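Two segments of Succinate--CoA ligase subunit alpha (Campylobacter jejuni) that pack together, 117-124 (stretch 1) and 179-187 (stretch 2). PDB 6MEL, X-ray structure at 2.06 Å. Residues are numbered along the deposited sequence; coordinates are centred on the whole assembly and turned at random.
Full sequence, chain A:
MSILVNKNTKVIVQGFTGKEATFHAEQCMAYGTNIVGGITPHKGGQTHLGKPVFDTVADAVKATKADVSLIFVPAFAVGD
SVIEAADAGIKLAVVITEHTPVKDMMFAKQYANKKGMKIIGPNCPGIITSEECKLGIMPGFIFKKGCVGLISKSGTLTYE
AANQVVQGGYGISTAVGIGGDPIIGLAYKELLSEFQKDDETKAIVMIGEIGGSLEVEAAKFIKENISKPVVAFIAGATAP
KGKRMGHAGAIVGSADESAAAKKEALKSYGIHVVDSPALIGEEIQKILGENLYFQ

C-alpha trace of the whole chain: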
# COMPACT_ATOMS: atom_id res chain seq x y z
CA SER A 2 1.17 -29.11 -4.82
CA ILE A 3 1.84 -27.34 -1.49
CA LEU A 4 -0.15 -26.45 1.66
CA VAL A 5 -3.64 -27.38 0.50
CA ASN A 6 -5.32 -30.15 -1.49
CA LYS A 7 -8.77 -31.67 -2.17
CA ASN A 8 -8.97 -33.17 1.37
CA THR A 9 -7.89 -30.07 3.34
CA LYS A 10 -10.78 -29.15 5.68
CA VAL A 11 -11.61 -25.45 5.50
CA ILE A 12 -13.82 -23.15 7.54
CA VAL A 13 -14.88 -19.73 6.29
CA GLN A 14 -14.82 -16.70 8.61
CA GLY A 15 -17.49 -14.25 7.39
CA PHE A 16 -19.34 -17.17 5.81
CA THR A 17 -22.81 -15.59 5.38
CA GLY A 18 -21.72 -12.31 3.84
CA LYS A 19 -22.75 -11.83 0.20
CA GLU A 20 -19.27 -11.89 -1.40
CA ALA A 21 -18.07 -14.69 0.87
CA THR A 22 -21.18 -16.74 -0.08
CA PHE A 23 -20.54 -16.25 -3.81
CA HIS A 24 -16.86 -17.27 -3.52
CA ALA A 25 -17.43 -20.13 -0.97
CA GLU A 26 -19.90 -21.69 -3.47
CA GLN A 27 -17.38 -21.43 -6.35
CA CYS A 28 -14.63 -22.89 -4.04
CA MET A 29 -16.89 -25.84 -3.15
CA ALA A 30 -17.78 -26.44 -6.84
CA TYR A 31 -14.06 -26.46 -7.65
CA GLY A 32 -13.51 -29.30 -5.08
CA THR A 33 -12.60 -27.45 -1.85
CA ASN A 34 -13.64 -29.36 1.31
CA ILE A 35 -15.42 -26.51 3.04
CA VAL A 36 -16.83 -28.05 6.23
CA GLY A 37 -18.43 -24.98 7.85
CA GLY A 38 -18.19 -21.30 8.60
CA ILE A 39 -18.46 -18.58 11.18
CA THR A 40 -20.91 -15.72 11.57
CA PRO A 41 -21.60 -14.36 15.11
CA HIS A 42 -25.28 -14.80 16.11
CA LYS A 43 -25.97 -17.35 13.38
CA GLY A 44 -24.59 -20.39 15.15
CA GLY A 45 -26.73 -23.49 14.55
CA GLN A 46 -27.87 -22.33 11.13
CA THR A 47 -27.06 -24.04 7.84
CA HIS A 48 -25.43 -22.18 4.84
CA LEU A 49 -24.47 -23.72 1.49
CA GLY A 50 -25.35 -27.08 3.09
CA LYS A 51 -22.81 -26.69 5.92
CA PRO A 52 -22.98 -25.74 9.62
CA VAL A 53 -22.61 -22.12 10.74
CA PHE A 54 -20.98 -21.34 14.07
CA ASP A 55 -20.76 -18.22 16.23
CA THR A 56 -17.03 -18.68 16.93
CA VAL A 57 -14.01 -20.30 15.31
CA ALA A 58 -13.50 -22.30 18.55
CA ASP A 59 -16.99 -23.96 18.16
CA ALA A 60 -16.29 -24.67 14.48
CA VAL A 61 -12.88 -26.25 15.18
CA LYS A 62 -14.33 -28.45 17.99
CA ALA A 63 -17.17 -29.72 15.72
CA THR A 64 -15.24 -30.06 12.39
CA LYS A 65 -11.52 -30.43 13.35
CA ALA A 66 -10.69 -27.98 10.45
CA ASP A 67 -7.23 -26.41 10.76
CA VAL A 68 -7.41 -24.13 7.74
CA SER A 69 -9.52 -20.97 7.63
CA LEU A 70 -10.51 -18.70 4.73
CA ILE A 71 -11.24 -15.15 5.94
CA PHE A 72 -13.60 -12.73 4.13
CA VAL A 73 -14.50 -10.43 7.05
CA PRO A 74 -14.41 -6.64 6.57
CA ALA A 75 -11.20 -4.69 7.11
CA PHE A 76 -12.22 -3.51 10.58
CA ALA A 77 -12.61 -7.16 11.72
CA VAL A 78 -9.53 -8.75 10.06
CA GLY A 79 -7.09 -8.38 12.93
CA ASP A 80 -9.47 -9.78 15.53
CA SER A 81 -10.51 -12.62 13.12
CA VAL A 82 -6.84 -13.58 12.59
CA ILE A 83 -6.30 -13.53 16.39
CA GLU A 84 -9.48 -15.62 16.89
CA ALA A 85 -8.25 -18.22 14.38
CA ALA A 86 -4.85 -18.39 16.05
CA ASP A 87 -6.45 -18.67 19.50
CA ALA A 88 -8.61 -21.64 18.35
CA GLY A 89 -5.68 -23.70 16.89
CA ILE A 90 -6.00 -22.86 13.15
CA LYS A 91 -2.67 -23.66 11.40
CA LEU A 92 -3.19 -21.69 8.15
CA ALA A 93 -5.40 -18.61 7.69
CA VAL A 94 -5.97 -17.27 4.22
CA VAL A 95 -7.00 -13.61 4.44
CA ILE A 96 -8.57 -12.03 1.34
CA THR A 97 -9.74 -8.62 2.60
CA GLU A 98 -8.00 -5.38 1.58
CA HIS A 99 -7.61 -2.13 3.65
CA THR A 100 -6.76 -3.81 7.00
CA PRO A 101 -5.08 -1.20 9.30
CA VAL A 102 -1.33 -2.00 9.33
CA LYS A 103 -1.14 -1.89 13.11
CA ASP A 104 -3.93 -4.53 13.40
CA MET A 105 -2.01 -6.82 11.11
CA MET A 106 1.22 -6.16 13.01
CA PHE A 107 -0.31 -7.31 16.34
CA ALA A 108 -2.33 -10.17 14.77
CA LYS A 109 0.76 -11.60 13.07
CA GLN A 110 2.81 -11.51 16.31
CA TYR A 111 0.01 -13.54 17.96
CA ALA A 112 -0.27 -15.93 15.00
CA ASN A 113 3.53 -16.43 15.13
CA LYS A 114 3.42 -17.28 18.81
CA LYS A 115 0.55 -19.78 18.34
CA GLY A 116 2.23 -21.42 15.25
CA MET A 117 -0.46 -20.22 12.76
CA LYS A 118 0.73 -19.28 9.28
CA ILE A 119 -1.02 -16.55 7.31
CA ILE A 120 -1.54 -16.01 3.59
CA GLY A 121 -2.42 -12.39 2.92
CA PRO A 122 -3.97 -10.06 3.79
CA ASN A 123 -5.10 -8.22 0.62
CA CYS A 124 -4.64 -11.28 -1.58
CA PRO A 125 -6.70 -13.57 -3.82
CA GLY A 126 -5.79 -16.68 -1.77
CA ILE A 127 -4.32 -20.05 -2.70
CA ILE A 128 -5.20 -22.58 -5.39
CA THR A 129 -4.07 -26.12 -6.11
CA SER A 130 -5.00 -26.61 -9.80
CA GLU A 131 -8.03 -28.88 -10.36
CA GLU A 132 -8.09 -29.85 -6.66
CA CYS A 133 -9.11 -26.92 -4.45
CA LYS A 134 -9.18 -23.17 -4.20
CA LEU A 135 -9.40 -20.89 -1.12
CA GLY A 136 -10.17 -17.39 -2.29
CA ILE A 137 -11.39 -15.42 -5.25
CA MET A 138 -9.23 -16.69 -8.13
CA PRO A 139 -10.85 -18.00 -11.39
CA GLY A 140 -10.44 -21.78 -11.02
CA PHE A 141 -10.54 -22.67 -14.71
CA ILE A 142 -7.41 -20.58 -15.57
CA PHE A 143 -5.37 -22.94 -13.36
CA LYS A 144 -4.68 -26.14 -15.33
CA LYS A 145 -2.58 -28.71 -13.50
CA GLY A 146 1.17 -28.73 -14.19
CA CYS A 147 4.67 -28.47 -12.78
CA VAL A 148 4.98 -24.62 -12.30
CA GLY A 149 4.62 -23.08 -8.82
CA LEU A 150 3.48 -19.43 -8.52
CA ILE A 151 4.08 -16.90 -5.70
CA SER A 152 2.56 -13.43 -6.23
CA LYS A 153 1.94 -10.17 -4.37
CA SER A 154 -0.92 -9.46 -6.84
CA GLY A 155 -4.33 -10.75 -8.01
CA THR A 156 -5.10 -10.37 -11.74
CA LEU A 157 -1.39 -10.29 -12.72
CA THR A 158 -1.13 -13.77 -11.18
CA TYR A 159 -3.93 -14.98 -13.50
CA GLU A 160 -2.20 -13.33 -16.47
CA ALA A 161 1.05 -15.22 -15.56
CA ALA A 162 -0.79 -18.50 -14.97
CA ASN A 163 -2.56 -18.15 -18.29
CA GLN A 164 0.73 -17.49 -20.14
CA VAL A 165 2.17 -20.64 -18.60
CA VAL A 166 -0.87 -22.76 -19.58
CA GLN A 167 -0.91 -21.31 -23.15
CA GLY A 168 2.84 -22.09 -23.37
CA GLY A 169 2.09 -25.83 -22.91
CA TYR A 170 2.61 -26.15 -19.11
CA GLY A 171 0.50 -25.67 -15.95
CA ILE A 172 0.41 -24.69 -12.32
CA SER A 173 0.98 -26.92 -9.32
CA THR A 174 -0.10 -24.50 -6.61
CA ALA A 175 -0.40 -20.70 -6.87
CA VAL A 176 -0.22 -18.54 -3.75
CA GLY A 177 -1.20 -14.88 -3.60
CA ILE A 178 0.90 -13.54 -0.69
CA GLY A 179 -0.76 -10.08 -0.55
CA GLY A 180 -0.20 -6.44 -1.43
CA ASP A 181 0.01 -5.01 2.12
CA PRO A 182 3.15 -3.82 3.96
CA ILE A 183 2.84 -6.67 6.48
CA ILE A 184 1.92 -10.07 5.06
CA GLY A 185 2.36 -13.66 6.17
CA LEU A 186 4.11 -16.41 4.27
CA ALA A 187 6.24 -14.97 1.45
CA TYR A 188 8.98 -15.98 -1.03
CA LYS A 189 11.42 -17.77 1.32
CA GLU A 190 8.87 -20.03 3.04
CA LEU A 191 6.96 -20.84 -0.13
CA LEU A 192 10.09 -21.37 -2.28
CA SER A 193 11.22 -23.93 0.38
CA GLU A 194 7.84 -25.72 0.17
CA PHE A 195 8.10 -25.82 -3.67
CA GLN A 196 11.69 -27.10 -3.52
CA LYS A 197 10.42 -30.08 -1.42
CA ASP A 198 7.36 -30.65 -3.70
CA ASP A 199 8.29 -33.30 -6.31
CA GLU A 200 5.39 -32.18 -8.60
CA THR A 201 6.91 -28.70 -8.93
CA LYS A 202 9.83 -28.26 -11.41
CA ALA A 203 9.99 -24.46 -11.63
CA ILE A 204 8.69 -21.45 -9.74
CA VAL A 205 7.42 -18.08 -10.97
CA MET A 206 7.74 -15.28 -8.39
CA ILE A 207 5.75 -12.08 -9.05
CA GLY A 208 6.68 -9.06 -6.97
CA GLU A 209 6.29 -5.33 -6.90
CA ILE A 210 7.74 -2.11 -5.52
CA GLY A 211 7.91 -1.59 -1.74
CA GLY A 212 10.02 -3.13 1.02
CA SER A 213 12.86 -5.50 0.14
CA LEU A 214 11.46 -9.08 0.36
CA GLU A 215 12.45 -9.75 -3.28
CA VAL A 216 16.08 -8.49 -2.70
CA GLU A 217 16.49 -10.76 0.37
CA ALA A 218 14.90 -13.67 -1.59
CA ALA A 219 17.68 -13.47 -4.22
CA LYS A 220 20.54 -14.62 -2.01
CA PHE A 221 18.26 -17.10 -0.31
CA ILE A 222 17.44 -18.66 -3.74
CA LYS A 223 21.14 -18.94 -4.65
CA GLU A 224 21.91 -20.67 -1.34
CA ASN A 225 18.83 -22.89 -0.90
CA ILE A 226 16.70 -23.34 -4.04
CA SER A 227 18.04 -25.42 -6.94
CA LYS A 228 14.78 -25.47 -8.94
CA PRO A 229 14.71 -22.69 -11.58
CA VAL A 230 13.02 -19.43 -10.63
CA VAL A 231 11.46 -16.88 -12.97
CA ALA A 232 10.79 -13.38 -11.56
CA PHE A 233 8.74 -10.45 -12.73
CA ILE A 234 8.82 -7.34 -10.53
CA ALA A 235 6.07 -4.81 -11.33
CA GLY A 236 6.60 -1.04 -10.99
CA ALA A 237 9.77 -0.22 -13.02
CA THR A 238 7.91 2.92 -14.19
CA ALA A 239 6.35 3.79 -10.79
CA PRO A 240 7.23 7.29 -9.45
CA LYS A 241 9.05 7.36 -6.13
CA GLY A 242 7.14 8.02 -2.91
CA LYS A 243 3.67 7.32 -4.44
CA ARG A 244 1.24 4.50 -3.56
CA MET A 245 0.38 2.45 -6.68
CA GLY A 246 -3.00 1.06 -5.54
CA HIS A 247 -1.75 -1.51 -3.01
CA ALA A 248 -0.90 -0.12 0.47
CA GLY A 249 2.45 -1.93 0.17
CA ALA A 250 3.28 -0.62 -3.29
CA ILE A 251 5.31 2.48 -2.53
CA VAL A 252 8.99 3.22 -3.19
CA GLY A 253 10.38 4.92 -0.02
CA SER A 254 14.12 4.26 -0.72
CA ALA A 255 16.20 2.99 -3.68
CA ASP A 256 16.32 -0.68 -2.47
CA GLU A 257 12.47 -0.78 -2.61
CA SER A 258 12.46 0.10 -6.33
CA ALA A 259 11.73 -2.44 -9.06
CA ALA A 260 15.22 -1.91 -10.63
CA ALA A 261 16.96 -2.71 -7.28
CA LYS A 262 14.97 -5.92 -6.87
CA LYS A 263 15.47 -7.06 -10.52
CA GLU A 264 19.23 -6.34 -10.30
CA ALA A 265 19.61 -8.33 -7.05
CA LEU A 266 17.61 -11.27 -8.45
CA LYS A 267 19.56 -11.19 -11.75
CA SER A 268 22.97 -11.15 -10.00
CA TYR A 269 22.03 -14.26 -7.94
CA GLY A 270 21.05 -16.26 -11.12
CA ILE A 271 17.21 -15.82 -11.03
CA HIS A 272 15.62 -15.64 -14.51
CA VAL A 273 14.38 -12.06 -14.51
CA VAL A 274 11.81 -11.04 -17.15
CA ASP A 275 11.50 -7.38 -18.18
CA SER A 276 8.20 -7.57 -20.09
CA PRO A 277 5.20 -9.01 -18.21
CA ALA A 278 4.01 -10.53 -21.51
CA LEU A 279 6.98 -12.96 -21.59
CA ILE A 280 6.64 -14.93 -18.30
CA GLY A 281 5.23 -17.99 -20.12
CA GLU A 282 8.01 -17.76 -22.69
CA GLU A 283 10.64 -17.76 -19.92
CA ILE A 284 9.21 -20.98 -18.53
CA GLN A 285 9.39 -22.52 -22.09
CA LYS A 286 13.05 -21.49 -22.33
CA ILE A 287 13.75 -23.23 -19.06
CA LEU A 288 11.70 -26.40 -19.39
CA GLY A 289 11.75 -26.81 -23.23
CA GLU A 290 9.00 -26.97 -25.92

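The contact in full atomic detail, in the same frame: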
# COMPACT_ATOMS: atom_id res chain seq x y z
N MET A 117 0.45 -20.33 13.91
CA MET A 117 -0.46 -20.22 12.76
C MET A 117 0.25 -19.46 11.64
O MET A 117 0.75 -18.38 11.86
CB MET A 117 -1.75 -19.46 13.09
CG MET A 117 -2.77 -19.49 11.98
SD MET A 117 -4.34 -18.74 12.48
CE MET A 117 -3.86 -17.03 12.23
N LYS A 118 0.24 -20.01 10.43
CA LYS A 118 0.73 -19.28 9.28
C LYS A 118 -0.41 -18.50 8.65
O LYS A 118 -1.58 -18.91 8.72
CB LYS A 118 1.29 -20.28 8.27
CG LYS A 118 2.40 -21.19 8.80
CD LYS A 118 2.43 -22.42 7.88
CE LYS A 118 3.80 -23.00 7.60
NZ LYS A 118 4.10 -24.07 8.57
N ILE A 119 -0.06 -17.40 7.99
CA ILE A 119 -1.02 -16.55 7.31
C ILE A 119 -0.64 -16.45 5.83
O ILE A 119 0.55 -16.39 5.48
CB ILE A 119 -1.02 -15.15 7.96
CG1 ILE A 119 -1.52 -15.16 9.40
CG2 ILE A 119 -1.79 -14.15 7.12
CD1 ILE A 119 -1.02 -13.98 10.21
N ILE A 120 -1.66 -16.41 4.98
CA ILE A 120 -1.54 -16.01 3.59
C ILE A 120 -2.41 -14.78 3.41
O ILE A 120 -3.60 -14.82 3.62
CB ILE A 120 -1.96 -17.15 2.63
CG1 ILE A 120 -0.99 -18.33 2.74
CG2 ILE A 120 -2.10 -16.66 1.21
CD1 ILE A 120 -1.48 -19.59 2.04
N GLY A 121 -1.76 -13.68 3.07
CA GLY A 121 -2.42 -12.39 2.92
C GLY A 121 -1.93 -11.44 4.01
O GLY A 121 -0.83 -11.62 4.57
N PRO A 122 -2.67 -10.37 4.34
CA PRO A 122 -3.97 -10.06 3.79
C PRO A 122 -3.88 -9.39 2.42
O PRO A 122 -2.79 -9.30 1.87
CB PRO A 122 -4.55 -9.12 4.85
CG PRO A 122 -3.36 -8.35 5.34
CD PRO A 122 -2.23 -9.36 5.34
N ASN A 123 -5.03 -8.95 1.89
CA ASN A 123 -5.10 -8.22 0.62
C ASN A 123 -4.53 -9.11 -0.50
O ASN A 123 -3.56 -8.75 -1.21
CB ASN A 123 -4.34 -6.88 0.65
CG ASN A 123 -4.59 -6.05 -0.58
OD1 ASN A 123 -5.48 -6.38 -1.36
ND2 ASN A 123 -3.81 -4.99 -0.79
N CYS A 124 -5.12 -10.29 -0.64
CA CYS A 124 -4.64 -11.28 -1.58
C CYS A 124 -5.82 -12.06 -2.13
O CYS A 124 -6.93 -12.07 -1.56
CB CYS A 124 -3.62 -12.22 -0.94
SG CYS A 124 -4.33 -13.53 0.10
N GLY A 179 -0.14 -11.31 -0.97
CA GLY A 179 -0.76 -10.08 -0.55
C GLY A 179 0.04 -8.84 -0.90
O GLY A 179 1.28 -8.88 -1.07
N GLY A 180 -0.71 -7.74 -0.99
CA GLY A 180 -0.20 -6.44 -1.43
C GLY A 180 -0.01 -5.43 -0.29
O GLY A 180 0.18 -4.24 -0.54
N ASP A 181 -0.09 -5.89 0.96
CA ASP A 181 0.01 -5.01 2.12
C ASP A 181 1.46 -4.95 2.62
O ASP A 181 2.32 -5.76 2.25
CB ASP A 181 -0.96 -5.46 3.22
CG ASP A 181 -2.40 -5.06 2.96
OD1 ASP A 181 -2.66 -4.40 1.94
OD2 ASP A 181 -3.26 -5.40 3.82
N PRO A 182 1.79 -3.97 3.46
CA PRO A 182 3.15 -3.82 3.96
C PRO A 182 3.57 -4.93 4.92
O PRO A 182 4.74 -5.30 4.96
CB PRO A 182 3.14 -2.46 4.69
CG PRO A 182 1.80 -1.81 4.42
CD PRO A 182 0.89 -2.90 3.93
N ILE A 183 2.62 -5.44 5.69
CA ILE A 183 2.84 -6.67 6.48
C ILE A 183 1.95 -7.79 5.92
O ILE A 183 0.74 -7.63 5.86
CB ILE A 183 2.53 -6.43 7.96
CG1 ILE A 183 3.34 -5.29 8.58
CG2 ILE A 183 2.65 -7.71 8.75
CD1 ILE A 183 2.92 -5.01 10.02
N ILE A 184 2.58 -8.91 5.56
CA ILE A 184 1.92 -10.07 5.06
C ILE A 184 2.46 -11.27 5.83
O ILE A 184 3.26 -11.11 6.74
CB ILE A 184 2.14 -10.21 3.54
CG1 ILE A 184 3.62 -10.21 3.16
CG2 ILE A 184 1.37 -9.13 2.77
CD1 ILE A 184 3.88 -10.66 1.75
N GLY A 185 1.98 -12.45 5.48
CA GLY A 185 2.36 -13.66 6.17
C GLY A 185 3.46 -14.39 5.43
O GLY A 185 4.56 -13.85 5.22
N LEU A 186 3.18 -15.64 5.05
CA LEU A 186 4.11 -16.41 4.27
C LEU A 186 4.49 -15.62 3.00
O LEU A 186 3.64 -14.99 2.34
CB LEU A 186 3.47 -17.74 3.87
CG LEU A 186 3.13 -18.72 4.99
CD1 LEU A 186 2.41 -19.93 4.43
CD2 LEU A 186 4.36 -19.15 5.76
N ALA A 187 5.77 -15.66 2.64
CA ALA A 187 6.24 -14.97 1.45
C ALA A 187 7.19 -15.86 0.63
O ALA A 187 7.05 -17.06 0.62
CB ALA A 187 6.87 -13.67 1.88
O HOH W 1 1.21 -13.84 2.88

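Backbone atoms supply most of the polar contacts between these two stretches, which bury 524 Å² between them. Leu 186 N donates to Ile 119 O at 2.8 Å, nearly straight. Gly 185 N makes a weak hydrogen bond to Gly 121 O at 3.1 Å. Gly 180 N donates to Asn 123 O at 3.0 Å. A water links the backbones further: it accepts from Gly 121 N at 3.0 Å and lies 2.7 Å from Leu 186 O, to which it can donate.

Glycines let the chains come this close. A CB on Gly 185 would clash with Ile 119 O, and one on Gly 179 with Pro 122 O. Instead, Gly 179 CA sits 3.2 Å from Asn 123 O in a CA-H...O contact. The backbone angles of Gly 179 and Gly 121 also call for glycine.

Asn 123 and Asp 181 form the side-chain hydrogen bond. Both CA-to-CB bonds point toward the opposite stretch. Asn 123 is t at chi1 and Asp 181 is m, which brings Asn 123 ND2 to 3.0 Å from Asp 181 OD1. The amide donates and the carboxylate accepts. The other carboxylate oxygen, Asp 181 OD2, lies 3.3 Å from Pro 122 CG. Pro 122 follows a cis peptide bond, and its ring has a C-gamma endo pucker. Pro 122 CD lies 4.4 Å from Ile 184 CG2, a loose apolar contact.

Leu 186 has the largest area covered by the other stretch. Its m, t rotamer places Leu 186 CD1 4.1 Å from Ile 120 CG1 and 4.0 Å from Lys 118 CB. Ile 120 is also m, t, and its CG1 branch faces the leucine. Lys 118 lends the aliphatic base of its side chain, while its end leads away and the residue remains exposed. Cys 124 CB lies 3.6 Å from Gly 179 CA; its chi1, p, leaves SG farther from that glycine, 5.0 Å from Cys 124 SG to Gly 179 CA.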